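Cytosolic iron-sulfur protein assembly protein 1 (Saccharomyces cerevisiae, PDB 2HES) acts as an essential component of the cytosolic iron-sulfur protein assembly machinery, required for the maturation of iron-sulfur proteins outside the mitochondria. Local coordinates at residues Leu10-Glu15 against Lys37-Lys42; Leu72-Ser77 against Lys111-Ser116; Asp204-Glu209 against Val256-Asn261; Phe212-Gly217 against Arg224-Met229; Glu297-Lys302 against Gly315-Ile320. One frame throughout, in Å; residues are numbered along the deposited sequence.

Interaction 1: Leu10-Glu15 against Lys37-Lys42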
# COMPACT_ATOMS: atom_id res chain seq x y z
N LEU A 10 7.18 12.42 14.22
CA LEU A 10 7.54 13.46 13.28
C LEU A 10 6.36 14.16 12.64
O LEU A 10 5.68 13.60 11.78
CB LEU A 10 8.49 12.86 12.22
CG LEU A 10 9.40 13.76 11.39
CD1 LEU A 10 10.47 14.37 12.28
CD2 LEU A 10 10.07 12.94 10.31
N LYS A 11 6.11 15.42 13.02
CA LYS A 11 5.01 16.13 12.40
C LYS A 11 5.45 16.75 11.09
O LYS A 11 6.41 17.54 11.06
CB LYS A 11 4.41 17.21 13.32
CG LYS A 11 3.12 17.78 12.74
CD LYS A 11 2.43 18.74 13.67
CE LYS A 11 1.21 19.33 13.01
NZ LYS A 11 0.10 18.38 12.87
N LEU A 12 4.73 16.42 10.02
CA LEU A 12 5.04 16.83 8.65
C LEU A 12 4.05 17.78 7.99
O LEU A 12 4.45 18.64 7.18
CB LEU A 12 5.19 15.59 7.76
CG LEU A 12 6.32 14.58 8.00
CD1 LEU A 12 6.13 13.40 7.03
CD2 LEU A 12 7.67 15.19 7.82
N TYR A 13 2.76 17.61 8.26
CA TYR A 13 1.71 18.44 7.69
C TYR A 13 0.74 18.77 8.80
O TYR A 13 0.84 18.21 9.90
CB TYR A 13 0.90 17.68 6.63
CG TYR A 13 1.66 17.03 5.52
CD1 TYR A 13 1.78 17.64 4.28
CD2 TYR A 13 2.24 15.76 5.69
CE1 TYR A 13 2.48 17.02 3.23
CE2 TYR A 13 2.94 15.13 4.65
CZ TYR A 13 3.03 15.76 3.44
OH TYR A 13 3.72 15.11 2.43
N LYS A 14 -0.22 19.64 8.49
CA LYS A 14 -1.37 19.89 9.36
C LYS A 14 -2.63 19.17 8.86
O LYS A 14 -3.70 19.28 9.48
CB LYS A 14 -1.65 21.40 9.52
CG LYS A 14 -0.56 22.21 10.22
CD LYS A 14 -1.16 23.25 11.19
CE LYS A 14 -2.13 24.24 10.53
NZ LYS A 14 -3.57 23.88 10.76
N GLU A 15 -2.50 18.45 7.74
CA GLU A 15 -3.60 17.73 7.08
C GLU A 15 -3.30 16.22 7.14
O GLU A 15 -2.19 15.85 7.48
CB GLU A 15 -3.72 18.18 5.62
CG GLU A 15 -4.46 19.52 5.42
CD GLU A 15 -5.98 19.40 5.57
OE1 GLU A 15 -6.60 18.59 4.83
OE2 GLU A 15 -6.56 20.11 6.41
N LYS A 37 6.64 15.08 0.71
CA LYS A 37 7.77 15.26 1.62
C LYS A 37 8.64 14.00 1.83
O LYS A 37 8.14 12.87 1.96
CB LYS A 37 7.30 15.90 2.96
CG LYS A 37 6.37 17.12 2.78
CD LYS A 37 6.26 18.01 4.05
CE LYS A 37 5.27 19.14 3.82
NZ LYS A 37 5.09 20.05 5.01
N LEU A 38 9.94 14.21 1.81
CA LEU A 38 10.89 13.12 1.88
C LEU A 38 11.65 13.20 3.18
O LEU A 38 12.11 14.29 3.57
CB LEU A 38 11.85 13.16 0.69
CG LEU A 38 11.30 13.28 -0.74
CD1 LEU A 38 12.42 12.95 -1.68
CD2 LEU A 38 10.09 12.37 -1.01
N VAL A 39 11.75 12.04 3.84
CA VAL A 39 12.35 11.91 5.16
C VAL A 39 13.47 10.88 5.19
O VAL A 39 13.30 9.71 4.79
CB VAL A 39 11.26 11.54 6.23
CG1 VAL A 39 11.86 11.32 7.60
CG2 VAL A 39 10.16 12.60 6.28
N SER A 40 14.63 11.30 5.69
CA SER A 40 15.75 10.40 5.90
C SER A 40 15.51 9.63 7.19
O SER A 40 15.11 10.23 8.20
CB SER A 40 17.05 11.22 6.00
OG SER A 40 18.15 10.35 6.15
N VAL A 41 15.74 8.31 7.15
CA VAL A 41 15.35 7.38 8.23
C VAL A 41 16.37 6.28 8.50
O VAL A 41 16.74 5.54 7.59
CB VAL A 41 14.00 6.68 7.91
CG1 VAL A 41 13.68 5.62 8.96
CG2 VAL A 41 12.87 7.69 7.82
N LYS A 42 16.81 6.15 9.76
CA LYS A 42 17.88 5.22 10.15
C LYS A 42 17.80 4.61 11.57
O LYS A 42 18.39 3.56 11.82
CB LYS A 42 19.25 5.87 9.94
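K37 lays its extended side chain over one face of the Y13 ring, the lysine and the ring running antiparallel past one another. K37 CD stands 3.9 Å above the ring plane, offset toward the rim, and K37 CE comes to 3.6 Å from Y13 CE1. With CG anti to the carbonyl carbon (chi1 -47°), the lysine starts off past the phenol oxygen, K37 CG lying 3.3 Å from Y13 OH. K37 NZ ends in a bond of 2.7 Å to L12 O, close to the line of the carbonyl bond, while 4.6 Å from the Y13 ring centroid as an off-centre cation-pi partner. The hydroxyl itself is tied to T29 OG1 and K35 O; its link to K37 N is weak.

Deeper in, V39 meets two leucines. V39 CG1 faces L10 CD2 tip to tip at 3.6 Å, and V39 CG2 lies 3.9 Å from L12 CD2. The contact sets strand 5-11, which completes the last blade of the propeller, beside strand 36-40 of the first. One ammonium thus serves a carbonyl and an aromatic face together, so the positive charge is probably eased at the partly exposed end of a seam whose deeper part is apolar.

Interaction 2: Leu72-Ser77 against Lys111-Ser116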
# COMPACT_ATOMS: atom_id res chain seq x y z
N LEU A 72 13.73 6.53 -7.83
CA LEU A 72 12.68 7.12 -8.65
C LEU A 72 11.32 6.94 -7.98
O LEU A 72 11.03 5.85 -7.48
CB LEU A 72 12.63 6.43 -9.99
CG LEU A 72 11.54 6.87 -10.95
CD1 LEU A 72 12.07 7.86 -11.95
CD2 LEU A 72 11.07 5.59 -11.66
N LEU A 73 10.50 7.99 -8.00
CA LEU A 73 9.23 8.02 -7.22
C LEU A 73 8.01 8.33 -8.07
O LEU A 73 8.04 9.24 -8.91
CB LEU A 73 9.35 9.07 -6.10
CG LEU A 73 8.11 9.41 -5.26
CD1 LEU A 73 7.77 8.28 -4.34
CD2 LEU A 73 8.38 10.65 -4.41
N ALA A 74 6.91 7.63 -7.81
CA ALA A 74 5.63 7.93 -8.43
C ALA A 74 4.64 8.48 -7.40
O ALA A 74 4.68 8.07 -6.23
CB ALA A 74 5.07 6.68 -9.14
N ALA A 75 3.80 9.43 -7.82
CA ALA A 75 2.76 10.04 -6.96
C ALA A 75 1.42 10.21 -7.66
O ALA A 75 1.35 10.90 -8.69
CB ALA A 75 3.26 11.40 -6.35
N GLY A 76 0.37 9.59 -7.11
CA GLY A 76 -0.99 9.64 -7.66
C GLY A 76 -1.92 10.54 -6.84
O GLY A 76 -1.84 10.60 -5.61
N SER A 77 -2.83 11.21 -7.54
CA SER A 77 -3.54 12.33 -6.96
C SER A 77 -5.03 12.26 -7.18
O SER A 77 -5.50 11.69 -8.18
CB SER A 77 -3.02 13.64 -7.55
OG SER A 77 -3.89 14.72 -7.21
N LYS A 111 -6.43 6.69 -6.72
CA LYS A 111 -6.37 6.26 -5.32
C LYS A 111 -5.08 5.54 -4.93
O LYS A 111 -4.72 5.49 -3.76
CB LYS A 111 -7.51 5.30 -4.96
CG LYS A 111 -8.93 5.85 -5.04
CD LYS A 111 -9.07 7.16 -4.22
CE LYS A 111 -10.47 7.71 -4.37
NZ LYS A 111 -11.43 6.93 -3.56
N GLY A 112 -4.40 4.95 -5.91
CA GLY A 112 -3.19 4.23 -5.61
C GLY A 112 -2.20 4.11 -6.76
O GLY A 112 -2.60 4.11 -7.95
N VAL A 113 -0.94 4.02 -6.39
CA VAL A 113 0.14 3.69 -7.36
C VAL A 113 1.02 2.62 -6.75
O VAL A 113 1.27 2.62 -5.52
CB VAL A 113 1.00 4.93 -7.79
CG1 VAL A 113 0.12 6.02 -8.41
CG2 VAL A 113 1.73 5.54 -6.61
N ALA A 114 1.54 1.72 -7.58
CA ALA A 114 2.38 0.64 -7.08
C ALA A 114 3.20 0.08 -8.22
O ALA A 114 2.66 -0.09 -9.35
CB ALA A 114 1.54 -0.47 -6.44
N TRP A 115 4.45 -0.27 -7.90
CA TRP A 115 5.39 -0.79 -8.90
C TRP A 115 5.59 -2.31 -8.76
O TRP A 115 5.66 -2.86 -7.64
CB TRP A 115 6.78 -0.18 -8.68
CG TRP A 115 6.88 1.26 -8.87
CD1 TRP A 115 6.64 2.24 -7.95
CD2 TRP A 115 7.28 1.91 -10.08
NE1 TRP A 115 6.88 3.48 -8.53
CE2 TRP A 115 7.26 3.29 -9.84
CE3 TRP A 115 7.66 1.44 -11.34
CZ2 TRP A 115 7.60 4.23 -10.82
CZ3 TRP A 115 7.99 2.37 -12.33
CH2 TRP A 115 7.95 3.75 -12.06
N SER A 116 5.79 -2.98 -9.89
CA SER A 116 6.27 -4.37 -9.86
C SER A 116 7.70 -4.40 -9.36
O SER A 116 8.41 -3.42 -9.52
CB SER A 116 6.17 -4.99 -11.25
OG SER A 116 6.92 -4.22 -12.19
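W115 carries CG anti to its carbonyl carbon (chi1 -64°), and L72 carries CG anti to its backbone N (chi1 177°); from these settings the indole and the leucine cross at about a right angle. L72 CD2 touches the far end of the six-membered ring, 3.6 Å from W115 CH2. This is the packing of one beta-propeller blade on the next: strand 72-77 belongs to the second WD repeat, strand 110-115 is the first strand of the third blade, and the two run antiparallel at 162° with their axes 6.4 Å apart. They belong to separate sheets, and side chains fill the space between.

A74 supplies the next step along the seam. Its CB sits against the indole nitrogen side, 3.7 Å from W115 NE1 and 3.9 Å from CZ2. The indole N-H is spent on A65 O in the neighbouring strand 61-66, which fixes the turn of the ring against the second blade. At the other end K111 and G112 form a classic beta bulge against strand 121-126, just before V113.

V113 is met by a residue that has no side chain. A CB on G76 would fall 2.9 Å from V113 CG1, a clash; as it is, the valine slips in close to the main chain, CG1 resting 3.8 Å from G76 N and CG2 3.9 Å from A74 O.

Interaction 3: Asp204-Glu209 against Val256-Asn261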
# COMPACT_ATOMS: atom_id res chain seq x y z
N ASP A 204 -1.81 -6.96 1.25
CA ASP A 204 -0.32 -7.10 1.11
C ASP A 204 -0.04 -8.57 0.98
O ASP A 204 -0.69 -9.37 1.68
CB ASP A 204 0.42 -6.53 2.32
CG ASP A 204 1.90 -6.20 2.02
OD1 ASP A 204 2.34 -6.35 0.86
OD2 ASP A 204 2.61 -5.79 2.96
N PHE A 205 0.91 -8.93 0.12
CA PHE A 205 1.27 -10.37 -0.03
C PHE A 205 2.22 -10.90 1.04
O PHE A 205 3.01 -10.16 1.57
CB PHE A 205 1.94 -10.62 -1.38
CG PHE A 205 1.01 -10.53 -2.54
CD1 PHE A 205 0.33 -11.68 -2.99
CD2 PHE A 205 0.79 -9.31 -3.19
CE1 PHE A 205 -0.53 -11.64 -4.06
CE2 PHE A 205 -0.11 -9.25 -4.29
CZ PHE A 205 -0.75 -10.43 -4.73
N ASP A 206 2.08 -12.20 1.34
CA ASP A 206 2.96 -12.92 2.24
C ASP A 206 4.33 -12.83 1.60
O ASP A 206 4.43 -12.93 0.36
CB ASP A 206 2.51 -14.39 2.30
CG ASP A 206 3.26 -15.24 3.38
OD1 ASP A 206 4.27 -14.78 4.03
OD2 ASP A 206 2.76 -16.39 3.55
N LYS A 207 5.36 -12.65 2.42
CA LYS A 207 6.74 -12.63 1.88
C LYS A 207 7.44 -13.98 1.95
O LYS A 207 8.56 -14.14 1.45
CB LYS A 207 7.58 -11.54 2.56
CG LYS A 207 6.87 -10.20 2.61
CD LYS A 207 6.47 -9.68 1.19
CE LYS A 207 6.04 -8.20 1.21
NZ LYS A 207 4.74 -7.96 1.92
N THR A 208 6.76 -14.99 2.50
CA THR A 208 7.28 -16.38 2.51
C THR A 208 7.51 -16.87 1.10
O THR A 208 6.66 -16.69 0.23
CB THR A 208 6.25 -17.34 3.23
OG1 THR A 208 5.94 -16.86 4.53
CG2 THR A 208 6.82 -18.76 3.35
N GLU A 209 8.67 -17.50 0.85
CA GLU A 209 8.92 -18.07 -0.48
C GLU A 209 7.85 -19.12 -0.82
O GLU A 209 7.29 -19.69 0.09
CB GLU A 209 10.31 -18.73 -0.52
CG GLU A 209 11.49 -17.69 -0.37
CD GLU A 209 11.68 -16.76 -1.59
OE1 GLU A 209 10.88 -16.84 -2.54
OE2 GLU A 209 12.66 -15.93 -1.62
N VAL A 256 -3.04 -2.59 6.10
CA VAL A 256 -2.29 -3.73 6.59
C VAL A 256 -0.97 -3.83 5.88
O VAL A 256 -0.83 -3.38 4.72
CB VAL A 256 -3.08 -5.08 6.38
CG1 VAL A 256 -4.37 -5.10 7.18
CG2 VAL A 256 -3.41 -5.26 4.90
N ALA A 257 -0.01 -4.47 6.55
CA ALA A 257 1.36 -4.65 6.02
C ALA A 257 1.93 -5.95 6.52
O ALA A 257 1.85 -6.26 7.73
CB ALA A 257 2.25 -3.48 6.46
N TRP A 258 2.48 -6.73 5.60
CA TRP A 258 2.97 -8.03 5.92
C TRP A 258 4.47 -7.98 5.73
O TRP A 258 4.96 -7.82 4.60
CB TRP A 258 2.33 -9.11 5.04
CG TRP A 258 2.35 -10.51 5.67
CD1 TRP A 258 3.26 -11.00 6.60
CD2 TRP A 258 1.51 -11.61 5.31
NE1 TRP A 258 2.97 -12.32 6.89
CE2 TRP A 258 1.91 -12.72 6.11
CE3 TRP A 258 0.42 -11.76 4.44
CZ2 TRP A 258 1.25 -13.97 6.07
CZ3 TRP A 258 -0.23 -13.01 4.38
CH2 TRP A 258 0.19 -14.10 5.20
N GLY A 259 5.18 -8.07 6.84
CA GLY A 259 6.64 -7.89 6.76
C GLY A 259 7.40 -9.12 6.31
O GLY A 259 6.86 -10.24 6.33
N PHE A 260 8.67 -8.92 5.91
CA PHE A 260 9.56 -10.05 5.62
C PHE A 260 9.87 -10.86 6.87
O PHE A 260 10.33 -11.98 6.79
CB PHE A 260 10.86 -9.60 4.91
CG PHE A 260 10.63 -9.08 3.53
CD1 PHE A 260 10.74 -9.92 2.44
CD2 PHE A 260 10.26 -7.74 3.33
CE1 PHE A 260 10.50 -9.45 1.11
CE2 PHE A 260 10.02 -7.23 2.03
CZ PHE A 260 10.15 -8.09 0.92
N ASN A 261 9.59 -10.28 8.03
CA ASN A 261 9.70 -11.00 9.30
C ASN A 261 8.52 -11.97 9.57
O ASN A 261 8.46 -12.65 10.61
CB ASN A 261 9.86 -9.98 10.42
CG ASN A 261 8.68 -9.00 10.50
OD1 ASN A 261 7.66 -9.17 9.85
ND2 ASN A 261 8.85 -7.95 11.29
O HOH W 1 5.82 -12.53 5.13
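W258 and D206 form the tight half of this joint between two adjacent propeller blades, its segments lying in the fifth and sixth WD repeats. D206 CG, anti to the backbone N (chi1 -172°), lies over the indole, 3.6 Å from W258 CZ2, and the carboxylate lies flat on the ring, the planes only 4° apart. CB sits over the six-membered ring in a CH-pi contact. The carboxylate is well braced: OD1 takes T208 N in an Asx turn and also T208 OG1, both from the same face, while OD2 has a partner in the next strand of its blade. Beside it, W258 N gives an almost straight bond of 2.8 Å (177°) to D204 OD2, on the anti side but tilted out of the carboxylate plane.

K207 bends back at chi2 and chi4 and plants its ammonium among oxygens of both segments. NZ bonds W258 O at 2.7 Å and F205 O at 2.8 Å, each in the carbonyl plane, and makes a salt bridge with D204 OD1 at 3.1 Å, weak as a hydrogen bond. A leucine in place of K207 would probably leave those two carbonyls without this donor and the D204 carboxylate without its positive mate.

The outer side is looser. F260 is exposed, and its ring is met by aliphatic carbon: K207 CG stands 3.8 Å above its centre. Here a water bridges the two backbones, accepting from K207 N at 2.8 Å and donating to G259 O at 2.8 Å.

Interaction 4: Phe212-Gly217 against Arg224-Met229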
# COMPACT_ATOMS: atom_id res chain seq x y z
N PHE A 212 1.41 -18.62 -2.88
CA PHE A 212 1.07 -17.24 -2.44
C PHE A 212 0.04 -17.18 -1.34
O PHE A 212 -0.85 -18.02 -1.26
CB PHE A 212 0.50 -16.42 -3.61
CG PHE A 212 1.18 -16.67 -4.93
CD1 PHE A 212 2.55 -16.40 -5.11
CD2 PHE A 212 0.45 -17.19 -6.00
CE1 PHE A 212 3.17 -16.64 -6.32
CE2 PHE A 212 1.07 -17.43 -7.26
CZ PHE A 212 2.43 -17.16 -7.39
N ARG A 213 0.16 -16.15 -0.50
CA ARG A 213 -0.96 -15.77 0.40
C ARG A 213 -1.06 -14.26 0.42
O ARG A 213 -0.13 -13.57 -0.04
CB ARG A 213 -0.76 -16.27 1.83
CG ARG A 213 -0.72 -17.79 1.93
CD ARG A 213 -0.85 -18.20 3.41
NE ARG A 213 0.32 -17.74 4.18
CZ ARG A 213 0.48 -17.97 5.48
NH1 ARG A 213 -0.46 -18.64 6.17
NH2 ARG A 213 1.57 -17.54 6.09
N LEU A 214 -2.18 -13.76 0.92
CA LEU A 214 -2.38 -12.30 0.94
C LEU A 214 -3.18 -11.94 2.19
O LEU A 214 -4.07 -12.72 2.54
CB LEU A 214 -3.21 -11.90 -0.31
CG LEU A 214 -3.58 -10.46 -0.50
CD1 LEU A 214 -2.63 -9.88 -1.53
CD2 LEU A 214 -5.05 -10.28 -0.92
N CYS A 215 -2.88 -10.81 2.85
CA CYS A 215 -3.81 -10.35 3.91
C CYS A 215 -4.50 -9.08 3.45
O CYS A 215 -3.98 -8.30 2.61
CB CYS A 215 -3.08 -10.11 5.23
SG CYS A 215 -1.80 -8.79 5.18
N SER A 216 -5.70 -8.88 3.95
CA SER A 216 -6.49 -7.70 3.53
C SER A 216 -7.27 -7.13 4.72
O SER A 216 -7.66 -7.87 5.63
CB SER A 216 -7.50 -8.06 2.42
OG SER A 216 -8.39 -9.11 2.87
N GLY A 217 -7.49 -5.82 4.70
CA GLY A 217 -8.13 -5.16 5.84
C GLY A 217 -9.33 -4.38 5.38
O GLY A 217 -9.29 -3.80 4.32
N ARG A 224 -8.37 -10.39 6.88
CA ARG A 224 -8.44 -11.81 6.37
C ARG A 224 -7.09 -12.23 5.83
O ARG A 224 -6.34 -11.41 5.28
CB ARG A 224 -9.48 -11.90 5.24
CG ARG A 224 -10.96 -11.83 5.74
CD ARG A 224 -12.04 -11.96 4.62
NE ARG A 224 -13.34 -12.12 5.34
CZ ARG A 224 -14.17 -13.16 5.22
NH1 ARG A 224 -13.92 -14.13 4.37
NH2 ARG A 224 -15.29 -13.20 5.95
N VAL A 225 -6.79 -13.53 5.92
CA VAL A 225 -5.61 -14.07 5.27
C VAL A 225 -6.17 -15.05 4.23
O VAL A 225 -6.98 -15.93 4.56
CB VAL A 225 -4.70 -14.76 6.26
CG1 VAL A 225 -3.58 -15.48 5.58
CG2 VAL A 225 -4.15 -13.75 7.25
N TRP A 226 -5.76 -14.84 2.99
CA TRP A 226 -6.24 -15.61 1.87
C TRP A 226 -5.08 -16.47 1.40
O TRP A 226 -3.93 -16.00 1.35
CB TRP A 226 -6.60 -14.64 0.75
CG TRP A 226 -7.60 -13.59 1.11
CD1 TRP A 226 -7.34 -12.31 1.63
CD2 TRP A 226 -9.02 -13.66 0.91
NE1 TRP A 226 -8.55 -11.63 1.79
CE2 TRP A 226 -9.57 -12.43 1.33
CE3 TRP A 226 -9.90 -14.66 0.41
CZ2 TRP A 226 -10.97 -12.17 1.29
CZ3 TRP A 226 -11.31 -14.38 0.38
CH2 TRP A 226 -11.80 -13.16 0.82
N LYS A 227 -5.41 -17.65 0.90
CA LYS A 227 -4.40 -18.61 0.47
C LYS A 227 -4.70 -19.11 -0.93
O LYS A 227 -5.81 -19.54 -1.22
CB LYS A 227 -4.48 -19.81 1.38
CG LYS A 227 -3.60 -21.01 0.90
CD LYS A 227 -3.72 -22.17 1.95
CE LYS A 227 -3.14 -21.93 3.27
NZ LYS A 227 -3.69 -23.19 3.98
N TYR A 228 -3.68 -19.08 -1.79
CA TYR A 228 -3.80 -19.66 -3.13
C TYR A 228 -3.83 -21.21 -3.06
O TYR A 228 -3.06 -21.81 -2.32
CB TYR A 228 -2.59 -19.20 -3.92
CG TYR A 228 -2.34 -19.87 -5.23
CD1 TYR A 228 -3.17 -19.64 -6.31
CD2 TYR A 228 -1.21 -20.68 -5.43
CE1 TYR A 228 -2.92 -20.21 -7.55
CE2 TYR A 228 -0.93 -21.22 -6.69
CZ TYR A 228 -1.81 -20.99 -7.73
OH TYR A 228 -1.59 -21.57 -8.97
N MET A 229 -4.73 -21.81 -3.85
CA MET A 229 -5.01 -23.25 -3.78
C MET A 229 -4.84 -23.89 -5.16
O MET A 229 -5.32 -25.00 -5.38
CB MET A 229 -6.44 -23.48 -3.22
CG MET A 229 -6.72 -22.99 -1.79
SD MET A 229 -5.81 -23.97 -0.61
CE MET A 229 -6.73 -25.52 -0.66
O HOH W 2 -0.75 -20.91 -1.30
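W226 and S216 join the two strands diagonally through their side chains, towards the turn end of this antiparallel hairpin. S216 holds OG between its backbone N and carbonyl carbon (chi1 58°), and W226 NE1 reaches it at 2.7 Å, OG lying within 1° of the indole plane. As S216 OG is also bonded to H196 NE2, a histidine, a serine and a tryptophan are linked in the hydrogen-bond network known from WD40 blades; the tryptophan is the one of the WD signature, here followed by K227. L214 O sits at the same indole edge, 3.4 Å from W226 CD1, while it accepts W226 N at 2.7 Å. The L214 side chain crosses the indole obliquely, CD2 4.0 Å from W226 CD1.

At the open end F212 and Y228 run alongside, heading the same way, with F212 CD2 3.8 Å above the Y228 ring plane, toward the rim. Their planes meet at 45°. A water donates to both F212 O and Y228 O.

On the face of R213, C215, V225 and K227, the arginine runs past K227, its CG 4.0 Å from K227 CA, then bends at chi3 to bring NE to D206 OD2 in a salt bridge; NH1 pairs with E242 and E278. Strand 213-218 is flanked by strand 200-205 and strand 223-231 by 237-244, while W258 of the next blade packs on R213, C215 and V225.

Interaction 5: Glu297-Lys302 against Gly315-Ile320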
# COMPACT_ATOMS: atom_id res chain seq x y z
N GLU A 297 -7.55 9.19 13.53
CA GLU A 297 -7.62 7.97 12.70
C GLU A 297 -6.23 7.72 12.13
O GLU A 297 -5.49 8.68 11.86
CB GLU A 297 -8.66 8.15 11.59
CG GLU A 297 -10.13 8.13 12.12
CD GLU A 297 -11.21 8.13 11.05
OE1 GLU A 297 -10.91 8.10 9.85
OE2 GLU A 297 -12.40 8.18 11.42
N ILE A 298 -5.85 6.44 11.98
CA ILE A 298 -4.55 6.11 11.41
C ILE A 298 -4.81 5.49 10.04
O ILE A 298 -5.64 4.57 9.91
CB ILE A 298 -3.75 5.11 12.28
CG1 ILE A 298 -3.65 5.55 13.76
CG2 ILE A 298 -2.36 4.85 11.68
CD1 ILE A 298 -2.94 4.55 14.64
N ASN A 299 -4.08 5.96 9.01
CA ASN A 299 -4.46 5.61 7.62
C ASN A 299 -3.51 4.64 6.97
O ASN A 299 -3.88 3.99 5.96
CB ASN A 299 -4.47 6.89 6.77
CG ASN A 299 -5.50 7.88 7.25
OD1 ASN A 299 -6.69 7.57 7.33
ND2 ASN A 299 -5.04 9.08 7.58
N VAL A 300 -2.29 4.60 7.48
CA VAL A 300 -1.19 3.89 6.78
C VAL A 300 -0.16 3.32 7.74
O VAL A 300 0.13 3.94 8.78
CB VAL A 300 -0.54 4.74 5.61
CG1 VAL A 300 0.07 6.05 6.11
CG2 VAL A 300 0.50 3.94 4.89
N VAL A 301 0.36 2.13 7.40
CA VAL A 301 1.39 1.48 8.19
C VAL A 301 2.36 0.75 7.27
O VAL A 301 1.94 0.14 6.31
CB VAL A 301 0.77 0.47 9.22
CG1 VAL A 301 -0.01 -0.66 8.51
CG2 VAL A 301 1.85 -0.08 10.15
N LYS A 302 3.66 0.82 7.60
CA LYS A 302 4.70 0.11 6.85
C LYS A 302 5.77 -0.46 7.77
O LYS A 302 6.08 0.14 8.78
CB LYS A 302 5.38 1.07 5.86
CG LYS A 302 4.54 1.51 4.65
CD LYS A 302 4.20 0.33 3.75
CE LYS A 302 4.11 0.71 2.29
NZ LYS A 302 3.17 1.80 1.94
N GLY A 315 1.11 6.49 9.78
CA GLY A 315 0.64 7.81 9.34
C GLY A 315 -0.83 8.10 9.62
O GLY A 315 -1.73 7.32 9.24
N GLY A 316 -1.09 9.26 10.23
CA GLY A 316 -2.42 9.53 10.77
C GLY A 316 -3.04 10.85 10.36
O GLY A 316 -2.39 11.65 9.67
N ASP A 317 -4.28 11.08 10.77
CA ASP A 317 -5.07 12.24 10.34
C ASP A 317 -4.50 13.54 10.95
O ASP A 317 -4.94 14.63 10.57
CB ASP A 317 -6.57 12.09 10.70
CG ASP A 317 -7.43 11.42 9.57
OD1 ASP A 317 -6.87 11.08 8.51
OD2 ASP A 317 -8.68 11.27 9.71
N ASP A 318 -3.55 13.40 11.87
CA ASP A 318 -2.92 14.57 12.54
C ASP A 318 -1.67 15.08 11.82
O ASP A 318 -0.98 15.98 12.33
CB ASP A 318 -2.55 14.23 13.98
CG ASP A 318 -1.88 12.89 14.11
OD1 ASP A 318 -1.80 12.18 13.08
OD2 ASP A 318 -1.46 12.51 15.23
N GLY A 319 -1.33 14.47 10.69
CA GLY A 319 -0.18 14.94 9.90
C GLY A 319 1.17 14.50 10.45
O GLY A 319 2.22 15.02 10.06
N ILE A 320 1.14 13.50 11.33
CA ILE A 320 2.32 12.97 11.96
C ILE A 320 2.67 11.59 11.40
O ILE A 320 1.78 10.77 11.14
CB ILE A 320 2.12 12.90 13.53
CG1 ILE A 320 2.02 14.32 14.11
CG2 ILE A 320 3.19 12.08 14.21
CD1 ILE A 320 2.13 14.38 15.64
O HOH W 3 -9.36 11.88 12.81
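The N299 amide and the D317 carboxylate meet with their planes 48° apart, the two side chains crossing at about a right angle. N299 ND2 points at D317 OD1, 2.9 Å off and straight, though the placing of OD1 is less certain; ND2 also bonds I17 O. The other carboxylate neighbour, E297, extends beside D317 in a shared direction, its OE1 3.9 Å from D317 OD2 and bonded to Y254 OH. A water donates to D317 OD2.

The main chains pair as well. D317 N binds E297 O at 2.9 Å, and G315 O accepts both N299 N at 2.7 Å and V300 N at 3.3 Å, a classic beta bulge. A CB on G315 would stand 2.7 Å from V300 CG1, so the bare backbone lets V300 close in. From G316 to G319 the chain then makes a type I turn, leaving the hairpin of the seventh WD repeat.

An alanine in place of D317 would probably cost N299 ND2 one of its acceptors and leave its amide less firmly set. Two acids this close, E297 and D317, would probably repel, and the amide, the tyrosine hydroxyl and the water are likely to offset that.

All five contacts belong to one seven-bladed ring. Interactions 1 and 5 meet where the ring closes, their centres 11 Å apart: L12 N bonds G319 O at 2.9 Å, so the N-terminal segment is stitched to the last repeat. Interaction 1 also brushes interaction 2 through L38 and L73. Across the chain's centre from interaction 1, interaction 4 is nested within the loop that interaction 3 closes; their centres are 10 Å apart, and D204 O joins C215 N. A257 against V301 carries the chain of contacts from interaction 3 to interaction 5. The bound calcium lies about 10 Å from the R224 side chain and about 12 Å from that of V256.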